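Local coordinates for protein indole-3-pyruvate decarboxylase (Azospirillum brasilense, PDB 2NXW) that decarboxylates indole-3-pyruvate to indole-3-acetaldehyde, and also acts on phenylpyruvate, with thiamine diphosphate and a metal ion as cofactors, in the auxin biosynthesis pathway, at residues A106-S111 against G419-M424; V229-R234 against G297-D302; T255-R260 against L415-Y420. All coordinates share one frame; numbering follows the deposited sequence.

Contact 1: residues A106-S111 against G419-M424; sequences AYAEKS and GYYAGM. With TPP (thiamine diphosphate), chain E.
The carboxylate of Glu-109 takes two backbone N-H groups on one oxygen, Tyr-420 N and Tyr-421 N arriving from opposite faces of its plane, while the Tyr-421 ring is turned 77° against that plane. Glu-109 stands just past the end of helix 100-108, where Lys-110, with positive phi, is the C-prime residue of a Schellman motif, Ser-111 N reaching Ala-106 O. The Glu-109 side chain, extended beyond CG, carries the carboxylate across to the loop between strand 415-416 and helix 427-437, inside the cofactor-binding region. Tyr-420 N meets Glu-109 OE2 at 2.8 Å, nearly in line with the C-O bond; Tyr-421 N, also 2.8 Å from Glu-109 OE2, comes in on the anti side but well out of the carboxylate plane and makes the straighter bond, 173° at hydrogen. The other oxygen, OE1, pairs with Arg-80, so the carboxylate is held through both oxygens and probably kept charged. With CG anti to the backbone N (chi1 -173°), the Tyr-421 ring swings past Ala-108, whose CB lies 3.6 Å from Tyr-421 CD1, and its hydroxyl bonds to Asn-101. This loop goes on to hold the cofactor: Ala-422 O accepts from N4' of thiamine diphosphate at 2.7 Å. Met-424 N donates to N3' of the same aminopyrimidine at 3.1 Å, and Met-424 CG rests 3.7 Å from C4' of that ring.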
loop_
_atom_site.group_PDB
_atom_site.type_symbol
_atom_site.label_atom_id
_atom_site.label_comp_id
_atom_site.label_asym_id
_atom_site.label_seq_id
_atom_site.Cartn_x
_atom_site.Cartn_y
_atom_site.Cartn_z
ATOM N N ALA A 106 10.484 -8.217 -19.383
ATOM C CA ALA A 106 9.639 -8.422 -20.561
ATOM C C ALA A 106 8.407 -7.522 -20.444
ATOM O O ALA A 106 7.976 -6.905 -21.425
ATOM C CB ALA A 106 9.219 -9.879 -20.651
ATOM N N TYR A 107 7.851 -7.434 -19.239
ATOM C CA TYR A 107 6.692 -6.571 -19.027
ATOM C C TYR A 107 7.091 -5.119 -19.324
ATOM O O TYR A 107 6.415 -4.406 -20.067
ATOM C CB TYR A 107 6.194 -6.678 -17.582
ATOM C CG TYR A 107 4.912 -5.915 -17.314
ATOM C CD1 TYR A 107 3.701 -6.590 -17.147
ATOM C CD2 TYR A 107 4.906 -4.527 -17.237
ATOM C CE1 TYR A 107 2.515 -5.889 -16.906
ATOM C CE2 TYR A 107 3.724 -3.818 -16.998
ATOM C CZ TYR A 107 2.539 -4.507 -16.833
ATOM O OH TYR A 107 1.368 -3.804 -16.590
ATOM N N ALA A 108 8.222 -4.700 -18.764
ATOM C CA ALA A 108 8.701 -3.347 -18.944
ATOM C C ALA A 108 8.912 -2.963 -20.404
ATOM O O ALA A 108 8.716 -1.804 -20.778
ATOM C CB ALA A 108 10.012 -3.161 -18.168
ATOM N N GLU A 109 9.321 -3.928 -21.226
ATOM C CA GLU A 109 9.593 -3.635 -22.624
ATOM C C GLU A 109 8.576 -4.199 -23.608
ATOM O O GLU A 109 8.873 -4.412 -24.786
ATOM C CB GLU A 109 11.043 -4.037 -22.950
ATOM C CG GLU A 109 12.001 -3.201 -22.065
ATOM C CD GLU A 109 13.484 -3.443 -22.268
ATOM O OE1 GLU A 109 13.876 -4.509 -22.775
ATOM O OE2 GLU A 109 14.272 -2.545 -21.884
ATOM N N LYS A 110 7.370 -4.419 -23.095
ATOM C CA LYS A 110 6.241 -4.870 -23.913
ATOM C C LYS A 110 6.494 -6.119 -24.756
ATOM O O LYS A 110 6.223 -6.131 -25.956
ATOM C CB LYS A 110 5.795 -3.707 -24.817
ATOM C CG LYS A 110 5.192 -2.512 -24.051
ATOM C CD LYS A 110 3.693 -2.656 -23.811
ATOM C CE LYS A 110 2.915 -2.324 -25.070
ATOM N NZ LYS A 110 1.427 -2.292 -24.845
ATOM N N SER A 111 6.986 -7.175 -24.116
ATOM C CA SER A 111 7.260 -8.438 -24.810
ATOM C C SER A 111 6.372 -9.499 -24.164
ATOM O O SER A 111 6.459 -9.744 -22.955
ATOM C CB SER A 111 8.737 -8.817 -24.666
ATOM O OG SER A 111 9.008 -10.003 -25.391
ATOM N N GLY A 419 17.087 -1.712 -23.299
ATOM C CA GLY A 419 17.260 -0.275 -23.407
ATOM C C GLY A 419 16.466 0.593 -22.452
ATOM O O GLY A 419 16.856 1.739 -22.197
ATOM N N TYR A 420 15.348 0.078 -21.944
ATOM C CA TYR A 420 14.541 0.844 -20.996
ATOM C C TYR A 420 14.635 0.255 -19.591
ATOM O O TYR A 420 14.855 0.976 -18.626
ATOM C CB TYR A 420 13.068 0.866 -21.415
ATOM C CG TYR A 420 12.784 1.468 -22.775
ATOM C CD1 TYR A 420 13.700 2.311 -23.415
ATOM C CD2 TYR A 420 11.575 1.203 -23.418
ATOM C CE1 TYR A 420 13.421 2.864 -24.673
ATOM C CE2 TYR A 420 11.283 1.761 -24.667
ATOM C CZ TYR A 420 12.211 2.580 -25.288
ATOM O OH TYR A 420 11.949 3.089 -26.541
ATOM N N TYR A 421 14.476 -1.061 -19.485
ATOM C CA TYR A 421 14.517 -1.747 -18.198
ATOM C C TYR A 421 15.907 -1.703 -17.566
ATOM O O TYR A 421 16.043 -1.677 -16.343
ATOM C CB TYR A 421 14.061 -3.194 -18.393
ATOM C CG TYR A 421 13.898 -3.987 -17.120
ATOM C CD1 TYR A 421 12.946 -3.627 -16.164
ATOM C CD2 TYR A 421 14.670 -5.126 -16.885
ATOM C CE1 TYR A 421 12.763 -4.379 -15.012
ATOM C CE2 TYR A 421 14.494 -5.890 -15.735
ATOM C CZ TYR A 421 13.536 -5.511 -14.805
ATOM O OH TYR A 421 13.325 -6.258 -13.671
ATOM N N ALA A 422 16.928 -1.723 -18.420
ATOM C CA ALA A 422 18.332 -1.632 -18.003
ATOM C C ALA A 422 18.816 -2.714 -17.054
ATOM O O ALA A 422 19.747 -2.490 -16.278
ATOM C CB ALA A 422 18.603 -0.253 -17.399
ATOM N N GLY A 423 18.210 -3.892 -17.122
ATOM C CA GLY A 423 18.638 -4.980 -16.260
ATOM C C GLY A 423 19.737 -5.796 -16.923
ATOM O O GLY A 423 19.664 -6.116 -18.107
ATOM N N MET A 424 20.760 -6.130 -16.154
ATOM C CA MET A 424 21.873 -6.926 -16.665
ATOM C C MET A 424 21.576 -8.414 -16.722
ATOM O O MET A 424 20.771 -8.937 -15.941
ATOM C CB MET A 424 23.110 -6.746 -15.783
ATOM C CG MET A 424 23.754 -5.394 -15.869
ATOM S SD MET A 424 24.919 -5.188 -14.538
ATOM C CE MET A 424 26.204 -6.416 -14.965
HETATM N "N1'" TPP E . 22.130 -5.713 -11.340
HETATM C "C2'" TPP E . 21.338 -5.955 -12.397
HETATM C CM2 TPP E . 20.653 -7.307 -12.524
HETATM N "N3'" TPP E . 21.140 -5.021 -13.332
HETATM C "C4'" TPP E . 21.726 -3.792 -13.263
HETATM N "N4'" TPP E . 21.434 -2.857 -14.209
HETATM C "C5'" TPP E . 22.630 -3.509 -12.188
HETATM C "C6'" TPP E . 22.789 -4.513 -11.211
HETATM C "C7'" TPP E . 23.378 -2.163 -12.050
HETATM N N3 TPP E . 24.418 -1.911 -13.149
HETATM C C2 TPP E . 24.083 -1.116 -14.169
HETATM S S1 TPP E . 25.530 -1.053 -15.158
HETATM C C5 TPP E . 26.539 -2.085 -14.150
HETATM C C4 TPP E . 25.699 -2.420 -13.091
HETATM C CM4 TPP E . 26.194 -3.331 -11.934
HETATM C C6 TPP E . 27.939 -2.455 -14.438
HETATM C C7 TPP E . 27.986 -3.353 -15.688
HETATM O O7 TPP E . 29.307 -3.827 -15.747
HETATM P PA TPP E . 29.642 -4.510 -17.136
HETATM O O1A TPP E . 28.697 -5.655 -17.488
HETATM O O2A TPP E . 31.079 -5.005 -16.976
HETATM O O3A TPP E . 29.602 -3.462 -18.334
HETATM P PB TPP E . 30.396 -2.013 -18.229
HETATM O O1B TPP E . 31.795 -2.221 -17.646
HETATM O O2B TPP E . 30.433 -1.508 -19.701
HETATM O O3B TPP E . 29.590 -1.030 -17.394
#

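Contact 2: residues V229-R234 against G297-D302; sequences VCVEVR and GAILSD
Gly-297 O accepts the backbone N-H of Glu-232 at 3.1 Å in a nearly straight bond, 172° at hydrogen, with the donor tilted 20° from the carbonyl plane. The two residues follow neighbouring parallel strands of the central domain's mixed sheet, 225-229 and 292-296, and the bond ties the first turn of the short helix after strand 225-229 to the loop that leaves the second strand. Gly-297, with positive phi, sets its CA against the Glu-232 side chain. A beta carbon at this position would run into Glu-232 CB, so the close approach of helix and loop depends on glycine here. The Glu-232 chain, extended beyond CG, passes over the glycine with OE1 3.5 Å from Gly-297 CA, and its other oxygen, OE2, is taken up by Lys-110 and by Asp-322 N. On the side of Cys-230 and Val-231 the packing is largely apolar. Cys-230 lies against the peptide between Gly-297 and Ala-298, CB being 3.4 Å from Gly-297 C, and its sulfur reaches on to the next methyl, with Cys-230 SG 3.4 Å from Ala-298 CB. Val-231 places CG1 between its backbone N and carbonyl carbon (chi1 75°), which directs this branch at the loop: CG1 touches the carbonyl oxygen of Gly-297. Ile-299 continues the apolar surface toward Tyr-420 and, in the second subunit, Leu-129. The gamma and delta carbons CG1 and CD1 of Ile-299 each lie 3.9 Å from Val-231 CG1.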
loop_
_atom_site.group_PDB
_atom_site.type_symbol
_atom_site.label_atom_id
_atom_site.label_comp_id
_atom_site.label_asym_id
_atom_site.label_seq_id
_atom_site.Cartn_x
_atom_site.Cartn_y
_atom_site.Cartn_z
ATOM N N VAL A 229 7.785 6.903 -34.092
ATOM C CA VAL A 229 7.393 5.522 -34.342
ATOM C C VAL A 229 8.041 4.702 -33.231
ATOM O O VAL A 229 9.266 4.681 -33.077
ATOM C CB VAL A 229 7.848 5.089 -35.746
ATOM C CG1 VAL A 229 7.527 3.626 -35.982
ATOM C CG2 VAL A 229 7.136 5.962 -36.781
ATOM N N CYS A 230 7.200 4.012 -32.472
ATOM C CA CYS A 230 7.653 3.321 -31.277
ATOM C C CYS A 230 7.408 1.815 -31.161
ATOM O O CYS A 230 6.972 1.173 -32.118
ATOM C CB CYS A 230 7.058 4.082 -30.089
ATOM S SG CYS A 230 7.037 5.915 -30.367
ATOM N N VAL A 231 7.658 1.272 -29.969
ATOM C CA VAL A 231 7.577 -0.171 -29.739
ATOM C C VAL A 231 6.311 -0.900 -30.183
ATOM O O VAL A 231 6.404 -1.956 -30.803
ATOM C CB VAL A 231 7.906 -0.525 -28.243
ATOM C CG1 VAL A 231 6.756 -0.174 -27.334
ATOM C CG2 VAL A 231 8.263 -1.993 -28.122
ATOM N N GLU A 232 5.132 -0.360 -29.897
ATOM C CA GLU A 232 3.917 -1.058 -30.311
ATOM C C GLU A 232 3.791 -1.235 -31.826
ATOM O O GLU A 232 3.150 -2.177 -32.293
ATOM C CB GLU A 232 2.671 -0.358 -29.768
ATOM C CG GLU A 232 2.510 -0.455 -28.256
ATOM C CD GLU A 232 1.153 0.039 -27.795
ATOM O OE1 GLU A 232 0.607 0.941 -28.458
ATOM O OE2 GLU A 232 0.641 -0.469 -26.771
ATOM N N VAL A 233 4.399 -0.340 -32.597
ATOM C CA VAL A 233 4.336 -0.453 -34.050
ATOM C C VAL A 233 5.046 -1.741 -34.459
ATOM O O VAL A 233 4.575 -2.473 -35.330
ATOM C CB VAL A 233 5.003 0.752 -34.733
ATOM C CG1 VAL A 233 5.079 0.525 -36.258
ATOM C CG2 VAL A 233 4.193 2.025 -34.437
ATOM N N ARG A 234 6.175 -2.024 -33.820
ATOM C CA ARG A 234 6.894 -3.254 -34.133
ATOM C C ARG A 234 6.158 -4.471 -33.573
ATOM O O ARG A 234 5.949 -5.459 -34.277
ATOM C CB ARG A 234 8.309 -3.227 -33.549
ATOM C CG ARG A 234 9.125 -4.444 -33.965
ATOM C CD ARG A 234 10.331 -4.659 -33.081
ATOM N NE ARG A 234 11.179 -3.479 -32.994
ATOM C CZ ARG A 234 11.831 -2.940 -34.018
ATOM N NH1 ARG A 234 11.736 -3.475 -35.226
ATOM N NH2 ARG A 234 12.584 -1.867 -33.825
ATOM N N GLY A 297 2.636 4.530 -30.058
ATOM C CA GLY A 297 2.981 3.273 -29.400
ATOM C C GLY A 297 4.160 3.293 -28.450
ATOM O O GLY A 297 4.761 2.245 -28.200
ATOM N N ALA A 298 4.449 4.453 -27.868
ATOM C CA ALA A 298 5.611 4.614 -26.997
ATOM C C ALA A 298 5.485 4.282 -25.519
ATOM O O ALA A 298 4.474 4.551 -24.884
ATOM C CB ALA A 298 6.124 6.038 -27.125
ATOM N N ILE A 299 6.547 3.691 -24.982
ATOM C CA ILE A 299 6.629 3.418 -23.557
ATOM C C ILE A 299 7.137 4.750 -23.006
ATOM O O ILE A 299 8.065 5.335 -23.569
ATOM C CB ILE A 299 7.683 2.327 -23.263
ATOM C CG1 ILE A 299 7.108 0.958 -23.611
ATOM C CG2 ILE A 299 8.132 2.399 -21.807
ATOM C CD1 ILE A 299 8.136 -0.143 -23.646
ATOM N N LEU A 300 6.513 5.249 -21.944
ATOM C CA LEU A 300 6.957 6.497 -21.325
ATOM C C LEU A 300 7.613 6.149 -19.997
ATOM O O LEU A 300 6.973 5.560 -19.128
ATOM C CB LEU A 300 5.775 7.437 -21.080
ATOM C CG LEU A 300 5.251 8.214 -22.284
ATOM C CD1 LEU A 300 4.163 9.181 -21.829
ATOM C CD2 LEU A 300 6.397 8.984 -22.932
ATOM N N SER A 301 8.881 6.517 -19.841
ATOM C CA SER A 301 9.620 6.211 -18.617
ATOM C C SER A 301 10.853 7.097 -18.479
ATOM O O SER A 301 11.365 7.613 -19.466
ATOM C CB SER A 301 10.049 4.739 -18.636
ATOM O OG SER A 301 11.006 4.458 -17.626
ATOM N N ASP A 302 11.335 7.262 -17.250
ATOM C CA ASP A 302 12.513 8.087 -17.015
ATOM C C ASP A 302 13.811 7.278 -17.011
ATOM O O ASP A 302 14.876 7.813 -16.697
ATOM C CB ASP A 302 12.385 8.830 -15.683
ATOM C CG ASP A 302 11.053 9.532 -15.534
ATOM O OD1 ASP A 302 10.655 10.270 -16.462
ATOM O OD2 ASP A 302 10.403 9.354 -14.483
#

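Contact 3: residues T255-R260 against L415-Y420; sequences TTFMGR and LMAPGY
A 3-10 turn, residues 257-259, which follows strand 253-255 of the central domain, packs against strand 415-416 of the C-terminal domain and the turn beyond it. Met-258 is met twice by Tyr-420: its backbone N donates to Tyr-420 OH at 3.2 Å (165° at hydrogen), and its side chain, bent at chi2 (-84°), runs across the ring antiparallel to the tyrosine side chain in a Met-aromatic contact. Met-258 CE stands 4.3 Å from the centroid of the Tyr-420 ring, close to its normal, while Met-258 SD lies farther out above the same face. A leucine in place of Tyr-420 would probably leave Met-258 N without its acceptor and the thioether without the ring it lies on. The Phe-257 ring presses CE2 to 3.6 Å from Gly-419 CA, a spot where a beta carbon would collide, and has Met-258 CE in plane at its edge. Leu-415 CD2 lies 3.8 Å from Phe-257 CE1 and over one face of the Arg-260 guanidinium, paired with Asp-412. One water lies within hydrogen-bonding distance of Phe-257 O and Leu-415 O; a second accepts from Leu-415 N at 2.9 Å and lies near Arg-260 O. Helix 402-407 borders the contact through Leu-404, which touches Phe-257 and Ala-417; helix 68-82 of the N-terminal domain adjoins Met-258 through Arg-80, and strand 395-398 runs beside 415-416.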
loop_
_atom_site.group_PDB
_atom_site.type_symbol
_atom_site.label_atom_id
_atom_site.label_comp_id
_atom_site.label_asym_id
_atom_site.label_seq_id
_atom_site.Cartn_x
_atom_site.Cartn_y
_atom_site.Cartn_z
ATOM N N THR A 255 12.317 7.769 -34.483
ATOM C CA THR A 255 11.949 6.529 -33.801
ATOM C C THR A 255 12.459 6.565 -32.378
ATOM O O THR A 255 13.367 7.332 -32.063
ATOM C CB THR A 255 12.563 5.261 -34.461
ATOM O OG1 THR A 255 13.985 5.411 -34.556
ATOM C CG2 THR A 255 11.985 5.031 -35.838
ATOM N N THR A 256 11.840 5.776 -31.509
ATOM C CA THR A 256 12.323 5.647 -30.139
ATOM C C THR A 256 13.331 4.501 -30.212
ATOM O O THR A 256 13.474 3.863 -31.256
ATOM C CB THR A 256 11.221 5.222 -29.166
ATOM O OG1 THR A 256 10.619 4.009 -29.637
ATOM C CG2 THR A 256 10.187 6.328 -29.020
ATOM N N PHE A 257 14.022 4.222 -29.112
ATOM C CA PHE A 257 14.993 3.131 -29.115
ATOM C C PHE A 257 14.360 1.803 -29.532
ATOM O O PHE A 257 14.930 1.057 -30.333
ATOM C CB PHE A 257 15.621 2.964 -27.728
ATOM C CG PHE A 257 16.541 1.789 -27.632
ATOM C CD1 PHE A 257 17.797 1.823 -28.229
ATOM C CD2 PHE A 257 16.129 0.621 -27.002
ATOM C CE1 PHE A 257 18.628 0.703 -28.197
ATOM C CE2 PHE A 257 16.951 -0.503 -26.969
ATOM C CZ PHE A 257 18.203 -0.458 -27.569
ATOM N N MET A 258 13.186 1.495 -28.984
ATOM C CA MET A 258 12.513 0.244 -29.318
ATOM C C MET A 258 11.891 0.267 -30.710
ATOM O O MET A 258 11.420 -0.763 -31.197
ATOM C CB MET A 258 11.441 -0.087 -28.281
ATOM C CG MET A 258 11.984 -0.364 -26.893
ATOM S SD MET A 258 12.543 -2.069 -26.632
ATOM C CE MET A 258 13.809 -1.843 -25.327
ATOM N N GLY A 259 11.887 1.435 -31.347
ATOM C CA GLY A 259 11.350 1.526 -32.693
ATOM C C GLY A 259 12.484 1.622 -33.707
ATOM O O GLY A 259 12.239 1.740 -34.905
ATOM N N ARG A 260 13.723 1.566 -33.221
ATOM C CA ARG A 260 14.908 1.676 -34.073
ATOM C C ARG A 260 14.882 0.694 -35.241
ATOM O O ARG A 260 14.701 -0.507 -35.052
ATOM C CB ARG A 260 16.164 1.458 -33.219
ATOM C CG ARG A 260 17.505 1.749 -33.890
ATOM C CD ARG A 260 18.580 1.891 -32.805
ATOM N NE ARG A 260 19.953 1.943 -33.308
ATOM C CZ ARG A 260 20.613 0.895 -33.793
ATOM N NH1 ARG A 260 20.025 -0.291 -33.849
ATOM N NH2 ARG A 260 21.872 1.025 -34.196
ATOM N N LEU A 415 18.470 -4.681 -33.307
ATOM C CA LEU A 415 19.183 -4.574 -32.032
ATOM C C LEU A 415 18.185 -4.914 -30.937
ATOM O O LEU A 415 17.124 -4.292 -30.832
ATOM C CB LEU A 415 19.718 -3.156 -31.820
ATOM C CG LEU A 415 20.364 -2.877 -30.454
ATOM C CD1 LEU A 415 21.551 -3.828 -30.229
ATOM C CD2 LEU A 415 20.814 -1.417 -30.388
ATOM N N MET A 416 18.531 -5.900 -30.122
ATOM C CA MET A 416 17.671 -6.357 -29.040
ATOM C C MET A 416 18.430 -6.108 -27.741
ATOM O O MET A 416 19.514 -6.646 -27.554
ATOM C CB MET A 416 17.422 -7.847 -29.245
ATOM C CG MET A 416 16.393 -8.472 -28.393
ATOM S SD MET A 416 16.459 -10.222 -28.810
ATOM C CE MET A 416 15.663 -10.237 -30.396
ATOM N N ALA A 417 17.879 -5.299 -26.841
ATOM C CA ALA A 417 18.599 -4.998 -25.601
ATOM C C ALA A 417 17.648 -4.423 -24.573
ATOM O O ALA A 417 16.554 -3.972 -24.916
ATOM C CB ALA A 417 19.707 -3.985 -25.892
ATOM N N PRO A 418 18.047 -4.436 -23.294
ATOM C CA PRO A 418 17.184 -3.889 -22.234
ATOM C C PRO A 418 17.369 -2.367 -22.174
ATOM O O PRO A 418 17.757 -1.804 -21.146
ATOM C CB PRO A 418 17.684 -4.614 -20.984
ATOM C CG PRO A 418 19.148 -4.762 -21.254
ATOM C CD PRO A 418 19.216 -5.134 -22.722
ATOM N N GLY A 419 17.087 -1.712 -23.299
ATOM C CA GLY A 419 17.260 -0.275 -23.407
ATOM C C GLY A 419 16.466 0.593 -22.452
ATOM O O GLY A 419 16.856 1.739 -22.197
ATOM N N TYR A 420 15.348 0.078 -21.944
ATOM C CA TYR A 420 14.541 0.844 -20.996
ATOM C C TYR A 420 14.635 0.255 -19.591
ATOM O O TYR A 420 14.855 0.976 -18.626
ATOM C CB TYR A 420 13.068 0.866 -21.415
ATOM C CG TYR A 420 12.784 1.468 -22.775
ATOM C CD1 TYR A 420 13.700 2.311 -23.415
ATOM C CD2 TYR A 420 11.575 1.203 -23.418
ATOM C CE1 TYR A 420 13.421 2.864 -24.673
ATOM C CE2 TYR A 420 11.283 1.761 -24.667
ATOM C CZ TYR A 420 12.211 2.580 -25.288
ATOM O OH TYR A 420 11.949 3.089 -26.541
HETATM O O HOH W 1 15.926 -1.723 -31.373
HETATM O O HOH W 2 16.176 -2.898 -33.742
#

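How the contacts relate
From the N terminus, the end of helix 100-108 opens contact 1, whose long loop closes only at 419-424, just ahead of helix 427-437. Contacts 2 and 3 both start within that span. Contact 2 closes inside the central domain, but 255-260 leaves from between its segments and finds its partner beyond them, at 415-420, so contacts 2 and 3 cross. Contacts 1 and 3 finish on the same loop and share Gly-419 and Tyr-420. Thus the three domains converge: the end of helix 100-108 meets helix 231-235, the loop after strand 292-296 meets the 419-424 loop, and Arg-234 probably bonds to the carbonyls of Met-258 and Arg-260. Leu-129 of the second subunit touches all three contacts.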